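Local coordinates for cytochrome C' (Rhodopseudomonas palustris, PDB 1MQV), which carries a covalently bound high-spin heme c without a sixth iron ligand and has electron transfer activity, although its exact function is not known, at residues A[2-5]-A[6-9]; A[49-52]-A[53-57]; A[73-76]-A[77-80]; A[79-82]-A[83-86]; A[115-118]-A[119-123]. The protein carries 3 engineered substitutions. All coordinates share one frame; numbering follows the deposited sequence.

All five contacts are local, joining neighbouring turns of one continuous piece of chain. Interactions 1, 4 and 5 touch the heme directly with the atoms given, yet by different chemistry: interaction 1 by a guanidinium-propionate bond, interaction 4 by an aromatic face, interaction 5 by a thioether, an iron ligand and a flat-lying arginine. Interactions 3 and 4 share Asp-79 and Asp-80 on helix 75-95; the former is a surface contact with weak, long charge pairing, the latter turns apolar groups inward. Interaction 2 lies at the passage from helix 34-50 into the following loop and touches interactions 1, 3 and 4, through Leu-54 O to Arg-8 NH1 and through Phe-55 against Phe-78 and Phe-82.

Interaction 1: residues A[2-5]-A[6-9]; sequences TDVI and AQRK. With HEC (heme c), chain C.
One face of the Arg-8 guanidinium is covered by Ile-5, whose CG1 stands 3.5 Å above the plane and over its centre, while heme propionate oxygen O2D lies at the edge, in the plane. Arg-8 NE donates to that oxygen over 2.9 Å with an N-H...O angle of 168°; the second bond, from Arg-8 NH2 to the same O2D, is weak. Having CG between the backbone N and the carbonyl carbon (chi1 72°) runs the Arg-8 chain back alongside Ile-5, and its CG passes 3.3 Å from Val-4 O. The rest of the group is satisfied from the neighbouring loops, by Thr-65 OG1 for NH2 and by Leu-54 O and Ser-59 OG for NH1. These residues open helix 4-27 of the four-helix bundle, with Asp-3 as N-cap: Ala-6 N donates to Asp-3 OD1 over 3.1 Å, reaching it from above the carboxylate plane. Asp-3 is also the centre of an inverse gamma turn, closed by Val-4 N on Thr-2 O over 2.7 Å. Behind the cap, Asp-3 O takes Gln-7 N at 3.0 Å, and Arg-8 N to Val-4 O continues the helical ladder. Lys-9 lies beside Ile-5; its CG is 3.4 Å from the other propionate's O2A, while NZ is hydrogen-bonded to Asp-64 O.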
# COMPACT_ATOMS: atom_id res chain seq x y z
N THR A 2 -11.28 14.00 -13.52
CA THR A 2 -11.32 14.81 -12.31
C THR A 2 -9.96 14.71 -11.62
O THR A 2 -9.04 14.07 -12.16
CB THR A 2 -12.45 14.32 -11.36
OG1 THR A 2 -12.44 15.10 -10.14
CG2 THR A 2 -12.29 12.83 -11.04
N ASP A 3 -9.83 15.33 -10.44
CA ASP A 3 -8.58 15.32 -9.69
C ASP A 3 -8.19 13.96 -9.14
O ASP A 3 -8.26 13.70 -7.93
CB ASP A 3 -8.63 16.34 -8.55
CG ASP A 3 -7.24 16.91 -8.22
OD1 ASP A 3 -6.21 16.27 -8.55
OD2 ASP A 3 -7.18 18.01 -7.63
N VAL A 4 -7.75 13.08 -10.03
CA VAL A 4 -7.30 11.75 -9.63
C VAL A 4 -6.07 11.84 -8.77
O VAL A 4 -5.80 10.92 -8.00
CB VAL A 4 -6.90 10.88 -10.84
CG1 VAL A 4 -8.12 10.39 -11.58
CG2 VAL A 4 -5.98 11.68 -11.76
N ILE A 5 -5.29 12.92 -8.90
CA ILE A 5 -4.07 13.04 -8.09
C ILE A 5 -4.53 13.24 -6.66
O ILE A 5 -3.95 12.69 -5.74
CB ILE A 5 -3.17 14.24 -8.56
CG1 ILE A 5 -2.33 13.80 -9.76
CG2 ILE A 5 -2.15 14.64 -7.48
CD1 ILE A 5 -1.67 14.94 -10.49
N ALA A 6 -5.59 14.01 -6.46
CA ALA A 6 -6.05 14.20 -5.11
C ALA A 6 -6.67 12.91 -4.59
O ALA A 6 -6.51 12.55 -3.42
CB ALA A 6 -7.06 15.35 -5.05
N GLN A 7 -7.36 12.18 -5.46
CA GLN A 7 -8.00 10.95 -5.02
C GLN A 7 -7.00 9.92 -4.58
O GLN A 7 -7.15 9.30 -3.52
CB GLN A 7 -8.78 10.30 -6.14
CG GLN A 7 -10.15 10.86 -6.40
CD GLN A 7 -10.76 10.24 -7.64
OE1 GLN A 7 -10.94 10.92 -8.64
NE2 GLN A 7 -11.05 8.95 -7.59
N ARG A 8 -5.99 9.72 -5.41
CA ARG A 8 -4.99 8.68 -5.11
C ARG A 8 -4.13 9.04 -3.91
O ARG A 8 -3.77 8.17 -3.13
CB ARG A 8 -4.12 8.37 -6.35
CG ARG A 8 -3.11 9.46 -6.74
CD ARG A 8 -2.81 9.40 -8.22
NE ARG A 8 -1.61 10.15 -8.58
CZ ARG A 8 -1.26 10.42 -9.84
NH1 ARG A 8 -2.02 10.02 -10.86
NH2 ARG A 8 -0.15 11.09 -10.09
N LYS A 9 -3.83 10.32 -3.71
CA LYS A 9 -3.04 10.68 -2.54
C LYS A 9 -3.83 10.44 -1.26
O LYS A 9 -3.24 10.10 -0.22
CB LYS A 9 -2.61 12.16 -2.63
CG LYS A 9 -1.35 12.44 -3.50
CD LYS A 9 -1.16 13.97 -3.54
CE LYS A 9 0.28 14.40 -3.55
NZ LYS A 9 0.30 15.89 -3.49
FE HEC C . 2.89 4.44 -1.74
CHA HEC C . 2.51 7.76 -2.11
CHB HEC C . 2.24 4.76 1.60
CHC HEC C . 2.51 1.09 -1.46
CHD HEC C . 3.11 4.03 -5.24
NA HEC C . 2.46 6.00 -0.47
C1A HEC C . 2.35 7.30 -0.86
C2A HEC C . 2.05 8.09 0.28
C3A HEC C . 2.00 7.25 1.40
C4A HEC C . 2.25 5.93 0.87
CMA HEC C . 1.76 7.49 2.86
CAA HEC C . 1.92 9.61 0.28
CBA HEC C . 0.48 9.98 0.00
CGA HEC C . 0.25 11.49 0.19
O1A HEC C . -0.28 11.86 1.25
O2A HEC C . 0.60 12.27 -0.71
NB HEC C . 2.50 3.22 -0.27
C1B HEC C . 2.38 3.48 1.08
C2B HEC C . 2.34 2.26 1.91
C3B HEC C . 2.43 1.23 1.05
C4B HEC C . 2.49 1.83 -0.31
CMB HEC C . 2.27 2.26 3.47
CAB HEC C . 2.46 -0.20 1.35
CBB HEC C . 1.54 -0.85 2.19
NC HEC C . 2.75 2.92 -3.06
C1C HEC C . 2.62 1.56 -2.77
C2C HEC C . 2.72 0.76 -3.93
C3C HEC C . 2.92 1.56 -5.03
C4C HEC C . 2.94 2.93 -4.44
CMC HEC C . 2.81 -0.80 -3.94
CAC HEC C . 3.16 1.28 -6.44
CBC HEC C . 2.70 -0.01 -6.98
ND HEC C . 2.84 5.61 -3.39
C1D HEC C . 3.06 5.36 -4.72
C2D HEC C . 3.15 6.60 -5.52
C3D HEC C . 2.98 7.62 -4.61
C4D HEC C . 2.77 7.02 -3.30
CMD HEC C . 3.14 6.59 -7.08
CAD HEC C . 2.92 9.17 -5.01
CBD HEC C . 1.39 9.45 -5.18
CGD HEC C . 1.19 10.84 -5.77
O1D HEC C . 1.88 11.74 -5.27
O2D HEC C . 0.38 11.01 -6.71

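Interaction 2: residues A[49-52]-A[53-57]; sequences KKLP and ALFPA
Leu-51 O receives Leu-54 N in a hydrogen bond of 2.9 Å, nearly straight at the hydrogen (163°), although the donor stands well above the carbonyl plane. One residue earlier, Lys-50 O accepts Ala-53 N over 3.3 Å, again from above its plane. Both bonds span three residues, a 3-10 pattern following helix 34-50. Pro-52 has no N-H to give, but its carbonyl is served by a water: water 1 donates to Pro-52 O at 2.6 Å and accepts from Phe-55 N at 2.9 Å, bridging an acceptor and a donor that lie 4.5 Å apart. Leu-54 O faces helix 4-27, where Arg-8 takes it. Phe-55 also presents the edge of its ring to Leu-51 O, with CD1 3.4 Å from that oxygen and in line with the ring plane; Phe-55 CG anti to the carbonyl carbon (chi1 -71°) brings CD1 there. Leu-51 CD2 fills in beside both neighbours, 4.2 Å from Phe-55 CE1 and slightly farther from Leu-54 CD1. Phe-55 belongs to the heme pocket and meets Phe-78 edge to face. Its backbone N-H is thus satisfied by water 1 while its ring is buried, and the slightly positive C-H edge beside Leu-51 O probably adds a mild electrostatic attraction to a carbonyl already hydrogen-bonded to Leu-54 N.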
# COMPACT_ATOMS: atom_id res chain seq x y z
N LYS A 49 -6.60 -2.31 -4.67
CA LYS A 49 -7.45 -2.72 -5.78
C LYS A 49 -8.07 -1.48 -6.44
O LYS A 49 -8.50 -1.53 -7.59
CB LYS A 49 -8.53 -3.66 -5.29
CG LYS A 49 -8.01 -5.02 -4.96
CD LYS A 49 -9.08 -5.82 -4.19
CE LYS A 49 -8.75 -7.30 -4.25
NZ LYS A 49 -9.71 -8.01 -3.35
N LYS A 50 -8.06 -0.38 -5.73
CA LYS A 50 -8.61 0.86 -6.26
C LYS A 50 -7.56 1.68 -6.99
O LYS A 50 -7.86 2.30 -8.01
CB LYS A 50 -9.18 1.71 -5.11
CG LYS A 50 -10.43 1.13 -4.47
CD LYS A 50 -10.91 2.06 -3.37
CE LYS A 50 -12.00 1.38 -2.54
NZ LYS A 50 -12.44 2.17 -1.35
N LEU A 51 -6.32 1.69 -6.48
CA LEU A 51 -5.25 2.50 -7.07
C LEU A 51 -4.90 2.33 -8.56
O LEU A 51 -4.54 3.31 -9.21
CB LEU A 51 -3.97 2.44 -6.18
CG LEU A 51 -4.23 3.18 -4.83
CD1 LEU A 51 -3.35 2.66 -3.67
CD2 LEU A 51 -4.06 4.71 -5.04
N PRO A 52 -5.03 1.10 -9.13
CA PRO A 52 -4.71 0.90 -10.55
C PRO A 52 -5.50 1.76 -11.50
O PRO A 52 -5.06 2.00 -12.62
CB PRO A 52 -5.03 -0.57 -10.76
CG PRO A 52 -4.57 -1.16 -9.45
CD PRO A 52 -5.21 -0.20 -8.46
N ALA A 53 -6.67 2.21 -11.07
CA ALA A 53 -7.51 3.02 -11.93
C ALA A 53 -7.25 4.53 -11.78
O ALA A 53 -7.88 5.34 -12.46
CB ALA A 53 -8.97 2.71 -11.67
N LEU A 54 -6.28 4.91 -10.96
CA LEU A 54 -6.02 6.35 -10.72
C LEU A 54 -4.71 6.99 -11.19
O LEU A 54 -4.30 8.04 -10.66
CB LEU A 54 -6.21 6.61 -9.22
CG LEU A 54 -7.52 6.19 -8.63
CD1 LEU A 54 -7.46 6.46 -7.10
CD2 LEU A 54 -8.65 7.04 -9.24
N PHE A 55 -4.01 6.34 -12.13
CA PHE A 55 -2.76 6.89 -12.64
C PHE A 55 -2.81 7.05 -14.17
O PHE A 55 -2.12 6.36 -14.90
CB PHE A 55 -1.55 6.01 -12.24
CG PHE A 55 -1.21 6.09 -10.76
CD1 PHE A 55 -1.93 5.33 -9.83
CD2 PHE A 55 -0.23 6.97 -10.30
CE1 PHE A 55 -1.67 5.44 -8.47
CE2 PHE A 55 0.04 7.09 -8.92
CZ PHE A 55 -0.69 6.31 -8.01
N PRO A 56 -3.64 7.97 -14.67
CA PRO A 56 -3.73 8.17 -16.13
C PRO A 56 -2.56 8.97 -16.69
O PRO A 56 -2.03 9.85 -16.02
CB PRO A 56 -5.06 8.91 -16.29
CG PRO A 56 -5.07 9.82 -15.06
CD PRO A 56 -4.47 8.95 -13.93
N ALA A 57 -2.14 8.66 -17.92
CA ALA A 57 -1.04 9.41 -18.52
C ALA A 57 -1.36 10.93 -18.64
O ALA A 57 -0.45 11.76 -18.59
CB ALA A 57 -0.70 8.82 -19.90
O HOH W 1 -4.21 4.07 -13.94

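Interaction 3: residues A[73-76]-A[77-80]; sequences EDKA and KFDD
Lys-75 folds across both Phe-78 and Asp-79 in the first turns of helix 75-95, one of the four helices of the bundle. The packed part is apolar: Lys-75 CE sits 3.8 Å from Phe-78 CD2, approaching the ring obliquely, and a bend at chi2 (69°) swings the chain over to it. Phe-78 itself is buried, with edge-to-face neighbours in Phe-82 and Phe-120, and it lines the heme pocket. Toward solvent the grip slackens. Lys-75 NZ pairs with Asp-79 OD1 only as a long salt bridge of 3.6 Å, and gives a weak hydrogen bond to Phe-55 O. Replacing Lys-75 by alanine would probably leave the Asp-79 carboxylate without this cation, Phe-55 O without its weak donor and Phe-78 CD2 without the CE contact. On the other flank Asp-74, at the N-cap position, makes no direct capping bond; water 2 instead accepts from Lys-77 N at 3.1 Å, though its approach to Asp-74 OD1 is doubtfully short. Lys-77 extends past Asp-74 to a salt bridge with Asp-119, its NZ staying 4.5 Å from Asp-74 OD2. Underneath, the backbone is firm, Asp-79 N meeting Lys-75 O at 2.8 Å with an N-H...O angle of 176°.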
# COMPACT_ATOMS: atom_id res chain seq x y z
N GLU A 73 6.07 4.26 -18.56
CA GLU A 73 6.96 3.52 -19.44
C GLU A 73 7.06 2.10 -18.97
O GLU A 73 7.73 1.31 -19.60
CB GLU A 73 8.37 4.08 -19.43
CG GLU A 73 8.56 5.36 -20.24
CD GLU A 73 10.02 5.79 -20.29
OE1 GLU A 73 10.84 5.05 -20.87
OE2 GLU A 73 10.35 6.86 -19.73
N ASP A 74 6.43 1.79 -17.84
CA ASP A 74 6.46 0.44 -17.29
C ASP A 74 5.13 0.24 -16.57
O ASP A 74 5.10 -0.27 -15.44
CB ASP A 74 7.59 0.33 -16.29
CG ASP A 74 8.46 -0.87 -16.56
OD1 ASP A 74 7.92 -1.91 -17.01
OD2 ASP A 74 9.68 -0.78 -16.31
N LYS A 75 4.03 0.62 -17.23
CA LYS A 75 2.74 0.58 -16.57
C LYS A 75 2.27 -0.79 -16.14
O LYS A 75 1.68 -0.90 -15.08
CB LYS A 75 1.64 1.23 -17.42
CG LYS A 75 0.37 1.60 -16.60
CD LYS A 75 0.65 2.75 -15.62
CE LYS A 75 -0.57 3.09 -14.74
NZ LYS A 75 -1.88 3.00 -15.43
N ALA A 76 2.54 -1.82 -16.95
CA ALA A 76 2.10 -3.18 -16.57
C ALA A 76 2.77 -3.59 -15.27
O ALA A 76 2.12 -4.16 -14.38
CB ALA A 76 2.46 -4.17 -17.67
N LYS A 77 4.06 -3.32 -15.15
CA LYS A 77 4.79 -3.63 -13.93
C LYS A 77 4.24 -2.86 -12.75
O LYS A 77 4.07 -3.42 -11.68
CB LYS A 77 6.28 -3.33 -14.13
CG LYS A 77 7.14 -3.42 -12.85
CD LYS A 77 8.58 -2.99 -13.14
CE LYS A 77 9.42 -2.92 -11.88
NZ LYS A 77 10.74 -2.29 -12.19
N PHE A 78 3.97 -1.56 -12.95
CA PHE A 78 3.45 -0.72 -11.87
C PHE A 78 2.10 -1.27 -11.42
O PHE A 78 1.92 -1.50 -10.21
CB PHE A 78 3.36 0.75 -12.38
CG PHE A 78 2.66 1.70 -11.44
CD1 PHE A 78 3.36 2.31 -10.39
CD2 PHE A 78 1.34 2.06 -11.67
CE1 PHE A 78 2.75 3.28 -9.60
CE2 PHE A 78 0.72 3.04 -10.88
CZ PHE A 78 1.43 3.65 -9.84
N ASP A 79 1.16 -1.52 -12.36
CA ASP A 79 -0.17 -2.05 -12.03
C ASP A 79 -0.07 -3.37 -11.26
O ASP A 79 -0.78 -3.61 -10.29
CB ASP A 79 -0.99 -2.35 -13.29
CG ASP A 79 -1.43 -1.11 -14.02
OD1 ASP A 79 -1.32 0.01 -13.47
OD2 ASP A 79 -1.92 -1.27 -15.15
N ASP A 80 0.82 -4.25 -11.72
CA ASP A 80 0.97 -5.55 -11.09
C ASP A 80 1.58 -5.52 -9.67
O ASP A 80 1.36 -6.45 -8.88
CB ASP A 80 1.80 -6.46 -12.01
CG ASP A 80 1.04 -6.81 -13.31
OD1 ASP A 80 -0.11 -6.36 -13.51
OD2 ASP A 80 1.57 -7.55 -14.16
O HOH W 2 5.82 -2.95 -17.66

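Interaction 4: residues A[79-82]-A[83-86]; sequences DDLF and AKLA. With HEC (heme c), chain C.
A heme substituent, not a residue of the next turn, occupies one face of the Phe-82 ring: vinyl-derived carbon CBC stands 3.4 Å above the plane, over its centre. The ring reaches on to the porphyrin itself, with Phe-82 CE1 3.5 Å from heme C3C. Phe-82 CG lies anti to the carbonyl carbon (chi1 -84°), which carries the ring off the helix toward the heme. Leu-81 CB also meets heme CBC, at 3.6 Å, and Leu-85, one turn on, places CD2 3.9 Å from heme CBB. Between the segments the side chains barely meet, the closest pair being Leu-81 CD1 and Lys-84 CD at 4.3 Å. The turns are held instead by the backbone: Lys-84 N donates to Asp-80 O over 2.7 Å, Leu-85 N to Leu-81 O over 3.0 Å, and Ala-86 N to Phe-82 O in the same way. Leu-85 also packs on Val-109 and on Ile-44, so it bridges helices 99-120 and 34-50, and Phe-82 is backed by Leu-51 and Pro-52. Leu-81 and Phe-82, with Leu-85 a turn further along helix 75-95, form one wall of the heme pocket inside the cytochrome c' four-helix bundle.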
# COMPACT_ATOMS: atom_id res chain seq x y z
N ASP A 79 1.16 -1.52 -12.36
CA ASP A 79 -0.17 -2.05 -12.03
C ASP A 79 -0.07 -3.37 -11.26
O ASP A 79 -0.78 -3.61 -10.29
CB ASP A 79 -0.99 -2.35 -13.29
CG ASP A 79 -1.43 -1.11 -14.02
OD1 ASP A 79 -1.32 0.01 -13.47
OD2 ASP A 79 -1.92 -1.27 -15.15
N ASP A 80 0.82 -4.25 -11.72
CA ASP A 80 0.97 -5.55 -11.09
C ASP A 80 1.58 -5.52 -9.67
O ASP A 80 1.36 -6.45 -8.88
CB ASP A 80 1.80 -6.46 -12.01
CG ASP A 80 1.04 -6.81 -13.31
OD1 ASP A 80 -0.11 -6.36 -13.51
OD2 ASP A 80 1.57 -7.55 -14.16
N LEU A 81 2.30 -4.45 -9.34
CA LEU A 81 2.90 -4.34 -8.01
C LEU A 81 1.75 -4.01 -7.07
O LEU A 81 1.77 -4.37 -5.90
CB LEU A 81 3.98 -3.23 -7.95
CG LEU A 81 5.30 -3.52 -7.22
CD1 LEU A 81 5.05 -4.27 -5.91
CD2 LEU A 81 6.18 -4.36 -8.14
N PHE A 82 0.73 -3.29 -7.55
CA PHE A 82 -0.38 -3.04 -6.64
C PHE A 82 -1.14 -4.36 -6.48
O PHE A 82 -1.66 -4.67 -5.40
CB PHE A 82 -1.35 -2.00 -7.17
CG PHE A 82 -0.94 -0.60 -6.89
CD1 PHE A 82 -0.84 -0.14 -5.58
CD2 PHE A 82 -0.74 0.29 -7.93
CE1 PHE A 82 -0.56 1.19 -5.30
CE2 PHE A 82 -0.46 1.62 -7.67
CZ PHE A 82 -0.37 2.07 -6.36
N ALA A 83 -1.23 -5.14 -7.56
CA ALA A 83 -1.95 -6.41 -7.47
C ALA A 83 -1.18 -7.33 -6.51
O ALA A 83 -1.80 -8.13 -5.77
CB ALA A 83 -2.06 -7.08 -8.81
N LYS A 84 0.14 -7.23 -6.55
CA LYS A 84 0.99 -8.03 -5.64
C LYS A 84 0.72 -7.63 -4.19
O LYS A 84 0.53 -8.47 -3.31
CB LYS A 84 2.48 -7.84 -6.00
CG LYS A 84 3.46 -8.51 -5.05
CD LYS A 84 4.87 -8.55 -5.62
CE LYS A 84 5.83 -9.16 -4.61
NZ LYS A 84 7.21 -8.97 -5.04
N LEU A 85 0.64 -6.34 -3.92
CA LEU A 85 0.38 -5.92 -2.56
C LEU A 85 -1.01 -6.34 -2.12
O LEU A 85 -1.21 -6.74 -0.99
CB LEU A 85 0.58 -4.39 -2.43
CG LEU A 85 0.18 -3.79 -1.07
CD1 LEU A 85 0.99 -4.39 0.16
CD2 LEU A 85 0.43 -2.26 -1.22
N ALA A 86 -1.99 -6.27 -3.03
CA ALA A 86 -3.34 -6.64 -2.68
C ALA A 86 -3.37 -8.11 -2.33
O ALA A 86 -3.95 -8.50 -1.32
CB ALA A 86 -4.31 -6.34 -3.87
FE HEC C . 2.89 4.44 -1.74
CHA HEC C . 2.51 7.76 -2.11
CHB HEC C . 2.24 4.76 1.60
CHC HEC C . 2.51 1.09 -1.46
CHD HEC C . 3.11 4.03 -5.24
NA HEC C . 2.46 6.00 -0.47
C1A HEC C . 2.35 7.30 -0.86
C2A HEC C . 2.05 8.09 0.28
C3A HEC C . 2.00 7.25 1.40
C4A HEC C . 2.25 5.93 0.87
CMA HEC C . 1.76 7.49 2.86
CAA HEC C . 1.92 9.61 0.28
CBA HEC C . 0.48 9.98 0.00
CGA HEC C . 0.25 11.49 0.19
O1A HEC C . -0.28 11.86 1.25
O2A HEC C . 0.60 12.27 -0.71
NB HEC C . 2.50 3.22 -0.27
C1B HEC C . 2.38 3.48 1.08
C2B HEC C . 2.34 2.26 1.91
C3B HEC C . 2.43 1.23 1.05
C4B HEC C . 2.49 1.83 -0.31
CMB HEC C . 2.27 2.26 3.47
CAB HEC C . 2.46 -0.20 1.35
CBB HEC C . 1.54 -0.85 2.19
NC HEC C . 2.75 2.92 -3.06
C1C HEC C . 2.62 1.56 -2.77
C2C HEC C . 2.72 0.76 -3.93
C3C HEC C . 2.92 1.56 -5.03
C4C HEC C . 2.94 2.93 -4.44
CMC HEC C . 2.81 -0.80 -3.94
CAC HEC C . 3.16 1.28 -6.44
CBC HEC C . 2.70 -0.01 -6.98
ND HEC C . 2.84 5.61 -3.39
C1D HEC C . 3.06 5.36 -4.72
C2D HEC C . 3.15 6.60 -5.52
C3D HEC C . 2.98 7.62 -4.61
C4D HEC C . 2.77 7.02 -3.30
CMD HEC C . 3.14 6.59 -7.08
CAD HEC C . 2.92 9.17 -5.01
CBD HEC C . 1.39 9.45 -5.18
CGD HEC C . 1.19 10.84 -5.77
O1D HEC C . 1.88 11.74 -5.27
O2D HEC C . 0.38 11.01 -6.71

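Interaction 5: residues A[115-118]-A[119-123]; sequences SCHD and DFRAK. With HEC (heme c), chain C.
Cys-116 O is gripped by two backbone donors. Phe-120 N comes nearly along the C=O axis at 2.9 Å, whereas Asp-119 N, at 3.0 Å, stands well above the carbonyl plane. Arg-121 N then bonds His-117 O at 3.2 Å, just where the chain leaves helical geometry. The side chains of this last turn carry the heme. Cys-116 SG is covalently bound to heme CAC, and it also lies at the edge of the Phe-120 ring, 3.7 Å from CD2. His-117 NE2 binds the iron at 2.1 Å. This is the heme-binding end of helix 99-120, with the Cys-Lys-Ser-Cys-His motif of c-type cytochromes, in which Cys-113 makes the other covalent link. Arg-121 runs beside His-117: its CD makes a CH-pi contact with the imidazole, 3.8 Å from the centroid, and NH1 sits over the same face, nearer CE1. With the chain extended and CG anti to the backbone N (chi1 -173°), the guanidinium lies on the porphyrin, heme C1A 3.3 Å above its plane, and turned 82° from the imidazole. A serine at Arg-121 would probably strip the imidazole face of its CH-pi cover and the porphyrin near C1A of the guanidinium. Farther out, water 3 bridges Ser-115 O and Asp-119 OD2, an oxygen that also pairs with Lys-77, and Asp-118, salt-bridged to Lys-114, makes a long ion pair with Lys-123.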
# COMPACT_ATOMS: atom_id res chain seq x y z
N SER A 115 9.41 -1.32 -2.53
CA SER A 115 9.68 -1.81 -3.87
C SER A 115 9.10 -0.91 -4.94
O SER A 115 9.73 -0.67 -5.95
CB SER A 115 9.13 -3.21 -4.07
OG SER A 115 9.98 -4.13 -3.39
N CYS A 116 7.91 -0.40 -4.70
CA CYS A 116 7.31 0.45 -5.70
C CYS A 116 7.88 1.86 -5.54
O CYS A 116 8.21 2.51 -6.53
CB CYS A 116 5.80 0.50 -5.51
SG CYS A 116 5.06 1.51 -6.73
N HIS A 117 7.99 2.33 -4.30
CA HIS A 117 8.50 3.68 -4.08
C HIS A 117 9.88 3.87 -4.70
O HIS A 117 10.14 4.89 -5.32
CB HIS A 117 8.51 4.03 -2.58
CG HIS A 117 7.14 4.07 -1.97
ND1 HIS A 117 6.91 3.98 -0.62
CD2 HIS A 117 5.92 4.20 -2.55
CE1 HIS A 117 5.62 4.06 -0.38
NE2 HIS A 117 4.98 4.19 -1.54
N ASP A 118 10.76 2.88 -4.60
CA ASP A 118 12.08 3.09 -5.18
C ASP A 118 12.09 3.32 -6.68
O ASP A 118 13.02 3.96 -7.16
CB ASP A 118 13.02 1.94 -4.81
CG ASP A 118 13.34 1.90 -3.33
OD1 ASP A 118 13.25 2.93 -2.64
OD2 ASP A 118 13.72 0.82 -2.83
N ASP A 119 11.09 2.82 -7.42
CA ASP A 119 11.05 3.03 -8.85
C ASP A 119 10.09 4.09 -9.34
O ASP A 119 10.34 4.74 -10.36
CB ASP A 119 10.66 1.74 -9.60
CG ASP A 119 11.81 0.71 -9.71
OD1 ASP A 119 12.97 1.12 -9.79
OD2 ASP A 119 11.53 -0.52 -9.71
N PHE A 120 9.01 4.31 -8.59
CA PHE A 120 7.94 5.16 -9.10
C PHE A 120 7.47 6.35 -8.27
O PHE A 120 6.50 7.00 -8.66
CB PHE A 120 6.74 4.24 -9.34
CG PHE A 120 7.06 3.09 -10.28
CD1 PHE A 120 7.32 3.32 -11.61
CD2 PHE A 120 7.07 1.76 -9.82
CE1 PHE A 120 7.59 2.26 -12.51
CE2 PHE A 120 7.34 0.71 -10.71
CZ PHE A 120 7.60 0.96 -12.06
N ARG A 121 8.14 6.61 -7.14
CA ARG A 121 7.79 7.73 -6.26
C ARG A 121 8.98 8.66 -6.07
O ARG A 121 10.10 8.23 -5.94
CB ARG A 121 7.33 7.20 -4.90
CG ARG A 121 6.78 8.28 -3.96
CD ARG A 121 6.70 7.72 -2.52
NE ARG A 121 6.23 8.73 -1.59
CZ ARG A 121 5.71 8.45 -0.40
NH1 ARG A 121 5.60 7.19 -0.02
NH2 ARG A 121 5.31 9.42 0.41
N ALA A 122 8.73 9.97 -6.08
CA ALA A 122 9.82 10.90 -5.86
C ALA A 122 10.40 10.75 -4.44
O ALA A 122 9.67 10.45 -3.48
CB ALA A 122 9.32 12.34 -6.10
N LYS A 123 11.71 10.96 -4.32
CA LYS A 123 12.46 10.84 -3.06
C LYS A 123 12.82 12.16 -2.41
O LYS A 123 12.64 12.27 -1.17
CB LYS A 123 13.75 10.06 -3.32
CG LYS A 123 13.51 8.69 -3.89
CD LYS A 123 14.79 7.90 -3.96
CE LYS A 123 14.48 6.44 -3.67
NZ LYS A 123 15.67 5.57 -3.75
FE HEC C . 2.89 4.44 -1.74
CHA HEC C . 2.51 7.76 -2.11
CHB HEC C . 2.24 4.76 1.60
CHC HEC C . 2.51 1.09 -1.46
CHD HEC C . 3.11 4.03 -5.24
NA HEC C . 2.46 6.00 -0.47
C1A HEC C . 2.35 7.30 -0.86
C2A HEC C . 2.05 8.09 0.28
C3A HEC C . 2.00 7.25 1.40
C4A HEC C . 2.25 5.93 0.87
CMA HEC C . 1.76 7.49 2.86
CAA HEC C . 1.92 9.61 0.28
CBA HEC C . 0.48 9.98 0.00
CGA HEC C . 0.25 11.49 0.19
O1A HEC C . -0.28 11.86 1.25
O2A HEC C . 0.60 12.27 -0.71
NB HEC C . 2.50 3.22 -0.27
C1B HEC C . 2.38 3.48 1.08
C2B HEC C . 2.34 2.26 1.91
C3B HEC C . 2.43 1.23 1.05
C4B HEC C . 2.49 1.83 -0.31
CMB HEC C . 2.27 2.26 3.47
CAB HEC C . 2.46 -0.20 1.35
CBB HEC C . 1.54 -0.85 2.19
NC HEC C . 2.75 2.92 -3.06
C1C HEC C . 2.62 1.56 -2.77
C2C HEC C . 2.72 0.76 -3.93
C3C HEC C . 2.92 1.56 -5.03
C4C HEC C . 2.94 2.93 -4.44
CMC HEC C . 2.81 -0.80 -3.94
CAC HEC C . 3.16 1.28 -6.44
CBC HEC C . 2.70 -0.01 -6.98
ND HEC C . 2.84 5.61 -3.39
C1D HEC C . 3.06 5.36 -4.72
C2D HEC C . 3.15 6.60 -5.52
C3D HEC C . 2.98 7.62 -4.61
C4D HEC C . 2.77 7.02 -3.30
CMD HEC C . 3.14 6.59 -7.08
CAD HEC C . 2.92 9.17 -5.01
CBD HEC C . 1.39 9.45 -5.18
CGD HEC C . 1.19 10.84 -5.77
O1D HEC C . 1.88 11.74 -5.27
O2D HEC C . 0.38 11.01 -6.71
O HOH W 3 9.26 -1.66 -8.48